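Local coordinates for putative baseplate protein (PDB 2FSD) that probably recognises the receptor, likely a cell-wall saccharide, on the surface of Lactococcus lactis as the head domain of a phage receptor-binding protein, at residues 38-43 and 80-85; 46-51 and 66-71; 91-96 and 112-117; 99-104 and 130-135. All coordinates share one frame; numbering follows the deposited sequence.

Contact 1 of 4, residues 38-43 and 80-85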
loop_
_atom_site.group_PDB
_atom_site.type_symbol
_atom_site.label_atom_id
_atom_site.label_comp_id
_atom_site.label_asym_id
_atom_site.label_seq_id
_atom_site.Cartn_x
_atom_site.Cartn_y
_atom_site.Cartn_z
ATOM N N ASP A 38 7.050 -4.325 -18.371
ATOM C CA ASP A 38 7.761 -5.052 -17.327
ATOM C C ASP A 38 8.892 -4.192 -16.761
ATOM O O ASP A 38 9.650 -3.569 -17.507
ATOM C CB ASP A 38 8.363 -6.355 -17.875
ATOM C CG ASP A 38 7.316 -7.338 -18.351
ATOM O OD1 ASP A 38 6.246 -7.476 -17.699
ATOM O OD2 ASP A 38 7.576 -7.979 -19.398
ATOM N N LEU A 39 9.019 -4.169 -15.440
ATOM C CA LEU A 39 10.182 -3.559 -14.827
ATOM C C LEU A 39 11.343 -4.524 -15.007
ATOM O O LEU A 39 11.131 -5.720 -15.243
ATOM C CB LEU A 39 9.972 -3.288 -13.342
ATOM C CG LEU A 39 9.181 -2.042 -12.962
ATOM C CD1 LEU A 39 7.750 -2.142 -13.464
ATOM C CD2 LEU A 39 9.222 -1.854 -11.440
ATOM N N ASN A 40 12.555 -3.983 -14.915
ATOM C CA ASN A 40 13.772 -4.790 -14.817
ATOM C C ASN A 40 13.929 -5.215 -13.368
ATOM O O ASN A 40 13.856 -4.380 -12.468
ATOM C CB ASN A 40 15.001 -3.990 -15.298
ATOM C CG ASN A 40 14.806 -3.414 -16.714
ATOM O OD1 ASN A 40 14.362 -4.120 -17.616
ATOM N ND2 ASN A 40 15.105 -2.124 -16.892
ATOM N N ARG A 41 14.119 -6.508 -13.143
ATOM C CA ARG A 41 14.247 -7.034 -11.790
ATOM C C ARG A 41 15.692 -6.999 -11.293
ATOM O O ARG A 41 16.635 -7.354 -12.027
ATOM C CB ARG A 41 13.716 -8.462 -11.707
ATOM C CG ARG A 41 12.224 -8.578 -11.960
ATOM C CD ARG A 41 11.910 -9.908 -12.572
ATOM N NE ARG A 41 10.519 -10.033 -13.007
ATOM C CZ ARG A 41 9.580 -10.750 -12.390
ATOM N NH1 ARG A 41 9.843 -11.408 -11.270
ATOM N NH2 ARG A 41 8.360 -10.820 -12.907
ATOM N N ALA A 42 15.836 -6.596 -10.027
ATOM C CA ALA A 42 17.138 -6.490 -9.357
ATOM C C ALA A 42 17.700 -7.882 -9.117
ATOM O O ALA A 42 16.979 -8.874 -9.199
ATOM C CB ALA A 42 16.987 -5.725 -8.023
ATOM N N SER A 43 18.990 -7.968 -8.813
ATOM C CA SER A 43 19.606 -9.264 -8.549
ATOM C C SER A 43 18.920 -10.010 -7.389
ATOM O O SER A 43 18.379 -9.406 -6.456
ATOM C CB SER A 43 21.109 -9.122 -8.290
ATOM O OG SER A 43 21.430 -7.925 -7.620
ATOM N N VAL A 80 13.780 -4.799 -5.656
ATOM C CA VAL A 80 12.920 -5.709 -6.424
ATOM C C VAL A 80 13.021 -5.413 -7.920
ATOM O O VAL A 80 13.392 -6.291 -8.702
ATOM C CB VAL A 80 11.442 -5.627 -5.960
ATOM C CG1 VAL A 80 10.587 -6.711 -6.651
ATOM C CG2 VAL A 80 11.360 -5.765 -4.442
ATOM N N GLY A 81 12.695 -4.186 -8.317
ATOM C CA GLY A 81 12.765 -3.808 -9.727
ATOM C C GLY A 81 13.137 -2.362 -9.963
ATOM O O GLY A 81 13.215 -1.575 -9.026
ATOM N N THR A 82 13.409 -2.029 -11.223
ATOM C CA THR A 82 13.681 -0.652 -11.623
ATOM C C THR A 82 12.825 -0.280 -12.850
ATOM O O THR A 82 12.458 -1.142 -13.666
ATOM C CB THR A 82 15.198 -0.406 -11.955
ATOM O OG1 THR A 82 15.648 -1.347 -12.934
ATOM C CG2 THR A 82 16.073 -0.514 -10.713
ATOM N N PHE A 83 12.516 1.004 -12.986
ATOM C CA PHE A 83 11.729 1.454 -14.144
ATOM C C PHE A 83 12.626 1.611 -15.381
ATOM O O PHE A 83 13.736 2.159 -15.284
ATOM C CB PHE A 83 11.016 2.764 -13.841
ATOM C CG PHE A 83 10.042 2.668 -12.702
ATOM C CD1 PHE A 83 8.803 2.053 -12.885
ATOM C CD2 PHE A 83 10.365 3.177 -11.435
ATOM C CE1 PHE A 83 7.900 1.940 -11.836
ATOM C CE2 PHE A 83 9.453 3.077 -10.381
ATOM C CZ PHE A 83 8.226 2.459 -10.581
ATOM N N PRO A 84 12.171 1.104 -16.544
ATOM C CA PRO A 84 12.844 1.501 -17.784
ATOM C C PRO A 84 12.851 3.032 -17.951
ATOM O O PRO A 84 11.947 3.701 -17.435
ATOM C CB PRO A 84 12.004 0.827 -18.865
ATOM C CG PRO A 84 11.407 -0.361 -18.177
ATOM C CD PRO A 84 11.092 0.130 -16.800
ATOM N N PRO A 85 13.893 3.587 -18.614
ATOM C CA PRO A 85 14.031 5.026 -18.909
ATOM C C PRO A 85 12.853 5.686 -19.626
ATOM O O PRO A 85 12.808 6.907 -19.703
ATOM C CB PRO A 85 15.261 5.089 -19.824
ATOM C CG PRO A 85 16.022 3.902 -19.540
ATOM C CD PRO A 85 15.068 2.830 -19.079
HETATM O O HOH W 1 15.803 0.473 -14.917
#
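One face of the Phe83 ring receives the CD2 methyl of Leu39, with Leu39 CD2 4.0 Å from Phe83 CE1, and the two side chains run alongside each other. A first torsion that sets CG anti to the carbonyl carbon (chi1 -80°) carries the leucine branch to the ring, while Leu39 CB presses on the Thr82 carbonyl, CB to O 3.3 Å. The Asn40 side chain, which ends in the second flat group, runs roughly perpendicular to that of Thr82, Asn40 CB lying 3.6 Å from Thr82 OG1. A water joins the ends of both side chains: it lies 2.7 Å from Thr82 OG1, takes a weak bond from Asn40 ND2, and donates to Phe83 O.

Behind these groups the backbones pair antiparallel. Thr82 N reaches Asn40 O at 2.7 Å, and Asn40 N returns to Thr82 O. Arg41 and Gly81 form the non-hydrogen-bonded pair, CA to CA 4.1 Å, a close approach consistent with the missing side chain. Ala42 N then meets Val80 O at 2.8 Å. Val80 and Gly81 both face Ile118 in a classic beta bulge. The guanidinium of Arg41 turns to the carbonyls of Thr48 and, more weakly, Gly46 and Gly49. Strands 34-41 and 77-82 thus meet here to close the antiparallel barrel.

Contact 2 of 4, residues 46-51 and 66-71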
loop_
_atom_site.group_PDB
_atom_site.type_symbol
_atom_site.label_atom_id
_atom_site.label_comp_id
_atom_site.label_asym_id
_atom_site.label_seq_id
_atom_site.Cartn_x
_atom_site.Cartn_y
_atom_site.Cartn_z
ATOM N N GLY A 46 13.383 -13.353 -8.239
ATOM C CA GLY A 46 12.949 -14.445 -9.107
ATOM C C GLY A 46 12.389 -13.982 -10.443
ATOM O O GLY A 46 12.091 -12.801 -10.633
ATOM N N SER A 47 12.231 -14.937 -11.358
ATOM C CA SER A 47 11.767 -14.681 -12.725
ATOM C C SER A 47 10.249 -14.874 -12.909
ATOM O O SER A 47 9.666 -14.400 -13.894
ATOM C CB SER A 47 12.513 -15.604 -13.678
ATOM O OG SER A 47 12.371 -16.944 -13.243
ATOM N N THR A 48 9.609 -15.579 -11.979
ATOM C CA THR A 48 8.177 -15.875 -12.089
ATOM C C THR A 48 7.355 -14.687 -11.570
ATOM O O THR A 48 7.897 -13.757 -10.963
ATOM C CB THR A 48 7.785 -17.168 -11.321
ATOM O OG1 THR A 48 7.986 -16.998 -9.907
ATOM C CG2 THR A 48 8.607 -18.359 -11.818
ATOM N N GLY A 49 6.044 -14.735 -11.793
ATOM C CA GLY A 49 5.155 -13.647 -11.367
ATOM C C GLY A 49 5.287 -12.474 -12.309
ATOM O O GLY A 49 6.020 -12.546 -13.291
ATOM N N ILE A 50 4.575 -11.395 -12.032
ATOM C CA ILE A 50 4.549 -10.263 -12.970
ATOM C C ILE A 50 4.764 -8.928 -12.249
ATOM O O ILE A 50 4.188 -8.680 -11.196
ATOM C CB ILE A 50 3.267 -10.292 -13.854
ATOM C CG1 ILE A 50 3.265 -11.573 -14.712
ATOM C CG2 ILE A 50 3.183 -9.072 -14.777
ATOM C CD1 ILE A 50 2.059 -11.722 -15.612
ATOM N N LEU A 51 5.635 -8.102 -12.826
ATOM C CA LEU A 51 6.019 -6.810 -12.259
ATOM C C LEU A 51 6.071 -5.805 -13.384
ATOM O O LEU A 51 6.957 -5.859 -14.233
ATOM C CB LEU A 51 7.393 -6.884 -11.585
ATOM C CG LEU A 51 7.912 -5.567 -11.019
ATOM C CD1 LEU A 51 6.999 -4.989 -9.918
ATOM C CD2 LEU A 51 9.350 -5.734 -10.510
ATOM N N SER A 66 2.793 -12.106 -7.281
ATOM C CA SER A 66 3.572 -13.275 -6.909
ATOM C C SER A 66 5.011 -13.150 -7.377
ATOM O O SER A 66 5.525 -14.003 -8.088
ATOM C CB SER A 66 2.928 -14.558 -7.449
ATOM O OG SER A 66 1.680 -14.815 -6.826
ATOM N N ILE A 67 5.664 -12.073 -6.963
ATOM C CA ILE A 67 7.058 -11.861 -7.318
ATOM C C ILE A 67 7.943 -12.480 -6.239
ATOM O O ILE A 67 7.886 -12.060 -5.090
ATOM C CB ILE A 67 7.383 -10.387 -7.469
ATOM C CG1 ILE A 67 6.500 -9.778 -8.567
ATOM C CG2 ILE A 67 8.864 -10.217 -7.825
ATOM C CD1 ILE A 67 6.358 -8.270 -8.474
ATOM N N PRO A 68 8.767 -13.481 -6.607
ATOM C CA PRO A 68 9.675 -14.060 -5.626
ATOM C C PRO A 68 10.790 -13.084 -5.248
ATOM O O PRO A 68 11.537 -12.650 -6.119
ATOM C CB PRO A 68 10.248 -15.289 -6.358
ATOM C CG PRO A 68 9.424 -15.454 -7.617
ATOM C CD PRO A 68 8.934 -14.101 -7.934
ATOM N N VAL A 69 10.893 -12.744 -3.962
ATOM C CA VAL A 69 11.959 -11.850 -3.471
ATOM C C VAL A 69 12.965 -12.528 -2.504
ATOM O O VAL A 69 12.675 -13.576 -1.921
ATOM C CB VAL A 69 11.364 -10.562 -2.819
ATOM C CG1 VAL A 69 10.712 -9.671 -3.909
ATOM C CG2 VAL A 69 10.338 -10.901 -1.693
ATOM N N PRO A 70 14.177 -11.946 -2.367
ATOM C CA PRO A 70 15.139 -12.394 -1.342
ATOM C C PRO A 70 14.629 -12.272 0.107
ATOM O O PRO A 70 13.768 -11.412 0.417
ATOM C CB PRO A 70 16.332 -11.460 -1.537
ATOM C CG PRO A 70 16.176 -10.872 -2.911
ATOM C CD PRO A 70 14.725 -10.872 -3.222
ATOM N N ASN A 71 15.158 -13.136 0.977
ATOM C CA ASN A 71 14.959 -13.009 2.416
ATOM C C ASN A 71 15.182 -11.575 2.866
ATOM O O ASN A 71 16.174 -10.952 2.500
ATOM C CB ASN A 71 15.959 -13.879 3.173
ATOM C CG ASN A 71 15.887 -15.332 2.783
ATOM O OD1 ASN A 71 14.869 -15.806 2.309
ATOM N ND2 ASN A 71 16.982 -16.048 2.989
#
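Ile67 drives its CD1 methyl against Leu51, 3.6 Å from Leu51 CB, and both residues are buried, making this the dense end of the contact. The two side chains meet crosswise, and the same methyl lies 3.5 Å from Ile50 O, so a backbone carbonyl and an aliphatic chain share the surface of one branch. With CG1 anti to the carbonyl carbon (chi1 -60°), Ile67 brings CD1 over to the opposing strand although its CB sets off in another direction.

Leu51 and Ile67 lie near the open ends of the hairpin formed by strands 50-56 and 59-68, where regular pairing gives way. Ser66 and Ile67 both face Ile133 in a G1 beta bulge, and the chain turns a corner at Ser66. Gly49 here makes a CA-H...O contact, its CA 3.3 Å from Ser66 O.

Farther out the contact is looser, for Thr48 is exposed and Pro68 only partly covered, and the touches are few though close. The loop from Gly46 to Thr48 curls round the Pro68 ring: Pro68 CG touches Thr48 OG1 at 3.1 Å, while Pro68 CD rests 3.2 Å from Thr48 O. A single hydrogen bond ties this loop across, Gly46 N to Pro68 O at 2.9 Å, nearly straight at hydrogen (163°).

Contact 3 of 4, residues 91-96 and 112-117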
loop_
_atom_site.group_PDB
_atom_site.type_symbol
_atom_site.label_atom_id
_atom_site.label_comp_id
_atom_site.label_asym_id
_atom_site.label_seq_id
_atom_site.Cartn_x
_atom_site.Cartn_y
_atom_site.Cartn_z
ATOM N N LEU A 91 9.169 10.638 -10.932
ATOM C CA LEU A 91 8.339 9.632 -10.293
ATOM C C LEU A 91 8.150 10.017 -8.832
ATOM O O LEU A 91 9.008 10.679 -8.266
ATOM C CB LEU A 91 8.957 8.234 -10.419
ATOM C CG LEU A 91 9.396 7.783 -11.819
ATOM C CD1 LEU A 91 9.770 6.309 -11.763
ATOM C CD2 LEU A 91 8.321 8.032 -12.887
ATOM N N PRO A 92 7.007 9.636 -8.234
ATOM C CA PRO A 92 6.738 9.938 -6.827
ATOM C C PRO A 92 7.465 9.021 -5.834
ATOM O O PRO A 92 8.002 7.975 -6.219
ATOM C CB PRO A 92 5.209 9.757 -6.721
ATOM C CG PRO A 92 4.856 8.785 -7.776
ATOM C CD PRO A 92 5.874 8.933 -8.878
ATOM N N GLN A 93 7.470 9.420 -4.564
ATOM C CA GLN A 93 7.996 8.586 -3.487
ATOM C C GLN A 93 6.947 8.366 -2.413
ATOM O O GLN A 93 6.400 9.332 -1.865
ATOM C CB GLN A 93 9.236 9.214 -2.831
ATOM C CG GLN A 93 9.564 8.666 -1.395
ATOM C CD GLN A 93 10.305 7.327 -1.402
ATOM O OE1 GLN A 93 11.460 7.270 -1.806
ATOM N NE2 GLN A 93 9.649 6.253 -0.934
ATOM N N PHE A 94 6.706 7.096 -2.080
ATOM C CA PHE A 94 5.923 6.750 -0.898
ATOM C C PHE A 94 6.087 5.274 -0.560
ATOM O O PHE A 94 6.458 4.471 -1.420
ATOM C CB PHE A 94 4.433 7.112 -1.082
ATOM C CG PHE A 94 3.791 6.491 -2.287
ATOM C CD1 PHE A 94 3.229 5.217 -2.212
ATOM C CD2 PHE A 94 3.731 7.183 -3.492
ATOM C CE1 PHE A 94 2.624 4.637 -3.324
ATOM C CE2 PHE A 94 3.136 6.606 -4.608
ATOM C CZ PHE A 94 2.576 5.333 -4.525
ATOM N N ASP A 95 5.844 4.938 0.704
ATOM C CA ASP A 95 5.779 3.556 1.140
ATOM C C ASP A 95 4.302 3.165 1.289
ATOM O O ASP A 95 3.510 3.903 1.873
ATOM C CB ASP A 95 6.519 3.352 2.464
ATOM C CG ASP A 95 8.048 3.462 2.335
ATOM O OD1 ASP A 95 8.596 3.528 1.210
ATOM O OD2 ASP A 95 8.711 3.485 3.386
ATOM N N SER A 96 3.939 2.014 0.730
ATOM C CA SER A 96 2.599 1.450 0.909
ATOM C C SER A 96 2.683 -0.013 1.350
ATOM O O SER A 96 3.773 -0.534 1.582
ATOM C CB SER A 96 1.745 1.620 -0.358
ATOM O OG SER A 96 2.322 1.072 -1.530
ATOM N N ASN A 112 8.231 -0.072 -1.126
ATOM C CA ASN A 112 8.970 1.188 -1.290
ATOM C C ASN A 112 8.953 1.651 -2.767
ATOM O O ASN A 112 9.481 0.972 -3.652
ATOM C CB ASN A 112 10.409 0.978 -0.781
ATOM C CG ASN A 112 11.189 2.265 -0.656
ATOM O OD1 ASN A 112 11.280 3.057 -1.600
ATOM N ND2 ASN A 112 11.765 2.480 0.518
ATOM N N MET A 113 8.315 2.798 -3.010
ATOM C CA MET A 113 8.215 3.390 -4.348
ATOM C C MET A 113 9.067 4.660 -4.399
ATOM O O MET A 113 9.034 5.465 -3.473
ATOM C CB MET A 113 6.753 3.704 -4.687
ATOM C CG MET A 113 6.547 4.536 -5.946
ATOM S SD MET A 113 6.989 3.716 -7.504
ATOM C CE MET A 113 6.882 5.107 -8.629
ATOM N N SER A 114 9.844 4.811 -5.473
ATOM C CA SER A 114 10.670 6.000 -5.704
ATOM C C SER A 114 11.072 6.078 -7.177
ATOM O O SER A 114 10.739 5.174 -7.963
ATOM C CB SER A 114 11.910 5.978 -4.806
ATOM O OG SER A 114 12.713 4.841 -5.050
ATOM N N PRO A 115 11.721 7.188 -7.582
ATOM C CA PRO A 115 12.463 7.188 -8.848
ATOM C C PRO A 115 13.386 5.976 -9.012
ATOM O O PRO A 115 13.597 5.521 -10.126
ATOM C CB PRO A 115 13.272 8.487 -8.765
ATOM C CG PRO A 115 12.400 9.396 -7.971
ATOM C CD PRO A 115 11.749 8.517 -6.934
ATOM N N SER A 116 13.901 5.446 -7.902
ATOM C CA SER A 116 14.865 4.341 -7.927
ATOM C C SER A 116 14.269 2.971 -8.199
ATOM O O SER A 116 15.015 2.012 -8.418
ATOM C CB SER A 116 15.627 4.287 -6.613
ATOM O OG SER A 116 16.216 5.543 -6.364
ATOM N N GLY A 117 12.941 2.874 -8.170
ATOM C CA GLY A 117 12.245 1.644 -8.501
ATOM C C GLY A 117 11.313 1.178 -7.408
ATOM O O GLY A 117 10.713 1.992 -6.698
#
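The carbonyl oxygen of Met113 takes the Phe94 N-H at 3.2 Å from Phe94 N and, much more weakly, a CA-H...O contact from Gln93 CA, both across from it in the neighbouring segment. Phe94 opens strand 94-102, which forms a beta hairpin with strand 105-114; Gln93 just precedes it. The returning bond, Met113 N to Phe94 O at 3.0 Å, completes the hydrogen-bonded pair. The Gln93 side chain, bent at chi2, brings its OE1 to 3.3 Å from Ser114 CB.

On the buried face Met113 does most of the packing. Its CG is anti to the backbone N (chi1 170°) and lies over one face of the Phe94 ring, toward the rim, with Met113 CG 4.2 Å from Phe94 CE2. A bend at chi2 then carries Met113 CE back to Pro92 CD, 4.0 Å away. The Phe94 ring also stacks on Phe94 of the second subunit, so the hairpin reaches the dimer interface.

On the other face Asp95 and Asn112 form a non-hydrogen-bonded pair, their carboxylate and amide planes 58° apart. At the strand end, Ser114 opens a type I turn to Gly117. Within it Pro115 packs against the loop leading into strand 94-102, its CG 3.6 Å from Leu91 O.

Contact 4 of 4, residues 99-104 and 130-135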
loop_
_atom_site.group_PDB
_atom_site.type_symbol
_atom_site.label_atom_id
_atom_site.label_comp_id
_atom_site.label_asym_id
_atom_site.label_seq_id
_atom_site.Cartn_x
_atom_site.Cartn_y
_atom_site.Cartn_z
ATOM N N THR A 99 1.672 -7.671 0.236
ATOM C CA THR A 99 1.695 -8.913 1.000
ATOM C C THR A 99 2.982 -9.703 0.741
ATOM O O THR A 99 3.575 -9.594 -0.329
ATOM C CB THR A 99 0.466 -9.778 0.682
ATOM O OG1 THR A 99 0.335 -9.935 -0.737
ATOM C CG2 THR A 99 -0.787 -9.128 1.258
ATOM N N PHE A 100 3.437 -10.428 1.768
ATOM C CA PHE A 100 4.359 -11.554 1.582
ATOM C C PHE A 100 3.500 -12.808 1.548
ATOM O O PHE A 100 2.410 -12.848 2.132
ATOM C CB PHE A 100 5.362 -11.698 2.738
ATOM C CG PHE A 100 6.397 -10.606 2.822
ATOM C CD1 PHE A 100 7.422 -10.521 1.887
ATOM C CD2 PHE A 100 6.381 -9.700 3.876
ATOM C CE1 PHE A 100 8.391 -9.526 1.984
ATOM C CE2 PHE A 100 7.353 -8.702 3.981
ATOM C CZ PHE A 100 8.356 -8.619 3.037
ATOM N N TYR A 101 4.005 -13.837 0.883
ATOM C CA TYR A 101 3.300 -15.096 0.777
ATOM C C TYR A 101 4.229 -16.302 0.636
ATOM O O TYR A 101 5.095 -16.323 -0.222
ATOM C CB TYR A 101 2.354 -15.083 -0.429
ATOM C CG TYR A 101 1.735 -16.439 -0.627
ATOM C CD1 TYR A 101 0.667 -16.843 0.160
ATOM C CD2 TYR A 101 2.267 -17.349 -1.546
ATOM C CE1 TYR A 101 0.115 -18.079 0.015
ATOM C CE2 TYR A 101 1.718 -18.614 -1.691
ATOM C CZ TYR A 101 0.636 -18.963 -0.909
ATOM O OH TYR A 101 0.058 -20.206 -1.027
ATOM N N SER A 102 4.011 -17.310 1.472
ATOM C CA SER A 102 4.551 -18.654 1.237
ATOM C C SER A 102 3.682 -19.650 1.985
ATOM O O SER A 102 3.058 -19.301 2.989
ATOM C CB SER A 102 6.004 -18.783 1.711
ATOM O OG SER A 102 6.063 -18.914 3.120
ATOM N N HIS A 103 3.646 -20.884 1.488
ATOM C CA HIS A 103 2.980 -21.997 2.175
ATOM C C HIS A 103 1.597 -21.634 2.719
ATOM O O HIS A 103 1.288 -21.906 3.872
ATOM C CB HIS A 103 3.871 -22.526 3.310
ATOM C CG HIS A 103 5.205 -23.022 2.844
ATOM N ND1 HIS A 103 6.383 -22.712 3.493
ATOM C CD2 HIS A 103 5.549 -23.785 1.777
ATOM C CE1 HIS A 103 7.393 -23.277 2.853
ATOM N NE2 HIS A 103 6.915 -23.932 1.809
ATOM N N GLY A 104 0.779 -21.007 1.875
ATOM C CA GLY A 104 -0.620 -20.742 2.195
ATOM C C GLY A 104 -0.825 -19.704 3.280
ATOM O O GLY A 104 -1.899 -19.639 3.873
ATOM N N GLY A 130 11.669 -16.847 1.667
ATOM C CA GLY A 130 10.996 -17.684 0.675
ATOM C C GLY A 130 9.651 -17.118 0.249
ATOM O O GLY A 130 8.743 -17.867 -0.119
ATOM N N LYS A 131 9.530 -15.793 0.270
ATOM C CA LYS A 131 8.251 -15.144 0.017
ATOM C C LYS A 131 8.112 -14.673 -1.438
ATOM O O LYS A 131 9.111 -14.405 -2.114
ATOM C CB LYS A 131 8.055 -13.974 0.988
ATOM C CG LYS A 131 8.165 -14.350 2.497
ATOM C CD LYS A 131 7.130 -15.378 2.914
ATOM C CE LYS A 131 7.236 -15.749 4.363
ATOM N NZ LYS A 131 6.065 -16.592 4.807
ATOM N N THR A 132 6.864 -14.633 -1.917
ATOM C CA THR A 132 6.503 -13.925 -3.148
ATOM C C THR A 132 5.732 -12.698 -2.700
ATOM O O THR A 132 5.024 -12.753 -1.693
ATOM C CB THR A 132 5.589 -14.764 -4.100
ATOM O OG1 THR A 132 4.461 -15.269 -3.368
ATOM C CG2 THR A 132 6.331 -15.921 -4.724
ATOM N N ILE A 133 5.854 -11.594 -3.430
ATOM C CA ILE A 133 5.079 -10.380 -3.104
ATOM C C ILE A 133 4.045 -9.983 -4.180
ATOM O O ILE A 133 4.272 -10.140 -5.379
ATOM C CB ILE A 133 6.003 -9.156 -2.767
ATOM C CG1 ILE A 133 6.862 -8.752 -3.971
ATOM C CG2 ILE A 133 6.885 -9.488 -1.567
ATOM C CD1 ILE A 133 7.538 -7.412 -3.818
ATOM N N SER A 134 2.911 -9.485 -3.702
ATOM C CA SER A 134 1.868 -8.910 -4.521
ATOM C C SER A 134 1.509 -7.531 -3.964
ATOM O O SER A 134 1.478 -7.316 -2.742
ATOM C CB SER A 134 0.617 -9.804 -4.540
ATOM O OG SER A 134 0.853 -11.050 -5.192
ATOM N N PHE A 135 1.254 -6.593 -4.877
ATOM C CA PHE A 135 0.878 -5.235 -4.507
ATOM C C PHE A 135 0.299 -4.499 -5.703
ATOM O O PHE A 135 0.439 -4.937 -6.844
ATOM C CB PHE A 135 2.082 -4.458 -3.962
ATOM C CG PHE A 135 3.135 -4.165 -5.000
ATOM C CD1 PHE A 135 3.113 -2.966 -5.714
ATOM C CD2 PHE A 135 4.139 -5.083 -5.269
ATOM C CE1 PHE A 135 4.075 -2.694 -6.682
ATOM C CE2 PHE A 135 5.101 -4.823 -6.229
ATOM C CZ PHE A 135 5.073 -3.632 -6.940
HETATM O O HOH W 2 1.929 -12.184 -1.645
#
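Lys131 starts with CG anti to its carbonyl carbon, bends at chi2 (-60°) and then runs straight to its amine, while Ser102 holds OG between its own backbone N and carbonyl carbon (chi1 77°). The two rotations converge: Lys131 NZ donates to Ser102 OG at 2.9 Å. On the way the aliphatic part of the lysine passes roughly perpendicular to the Phe100 side chain, with Lys131 CB 3.6 Å from Phe100 CD1. Phe100 CD1 also meets the CG2 methyl of Ile133 at 3.6 Å; here the two side chains extend together on the face that turns inward to Val120. One ring carbon is therefore pressed by both a lysine stem and an isoleucine branch.

The outward face is more polar. Thr132 OG1 approaches the edge of the Tyr101 ring in its plane, 3.5 Å from Tyr101 CD2, and the two side chains run the same way. A water lies 2.9 Å from Thr99 OG1 and donates to Thr132 O, bridging neighbouring strands over this face. Ser134 OG turns instead to Ser66 N of the strand beyond.

Backbone bonds set the register. Thr132 N meets Tyr101 O at 3.0 Å. Thr99 N reaches Ser134 O, also at 3.0 Å; the return from Ser134 N to Thr99 O is weak. With Phe100 and Ile133 as the non-hydrogen-bonded pair between two hydrogen-bonded ones, strands 94-102 and 132-140 show the regular antiparallel pairing of the barrel wall in this phage head domain.

All four contacts lie on one closed antiparallel sheet, and neighbouring strands connect one to the next. Contacts 1 and 2, with centres about 12 Å apart, are joined by strands 34-41 and 50-56, where Leu39 N meets Leu51 O at 2.9 Å. Contact 2 leads on to contact 4, only about 9 Å away between centres, through Ile67 O and Ile133 N at 2.7 Å. Contacts 3 and 4 use different parts of strand 94-102, their centres about 20 Å apart on opposite sides of the chain's centre. Phe83 links contact 1 to contact 3, its CZ lying 3.5 Å from Met113 SD. Contact 3 also carries the sheet into the subunit interface.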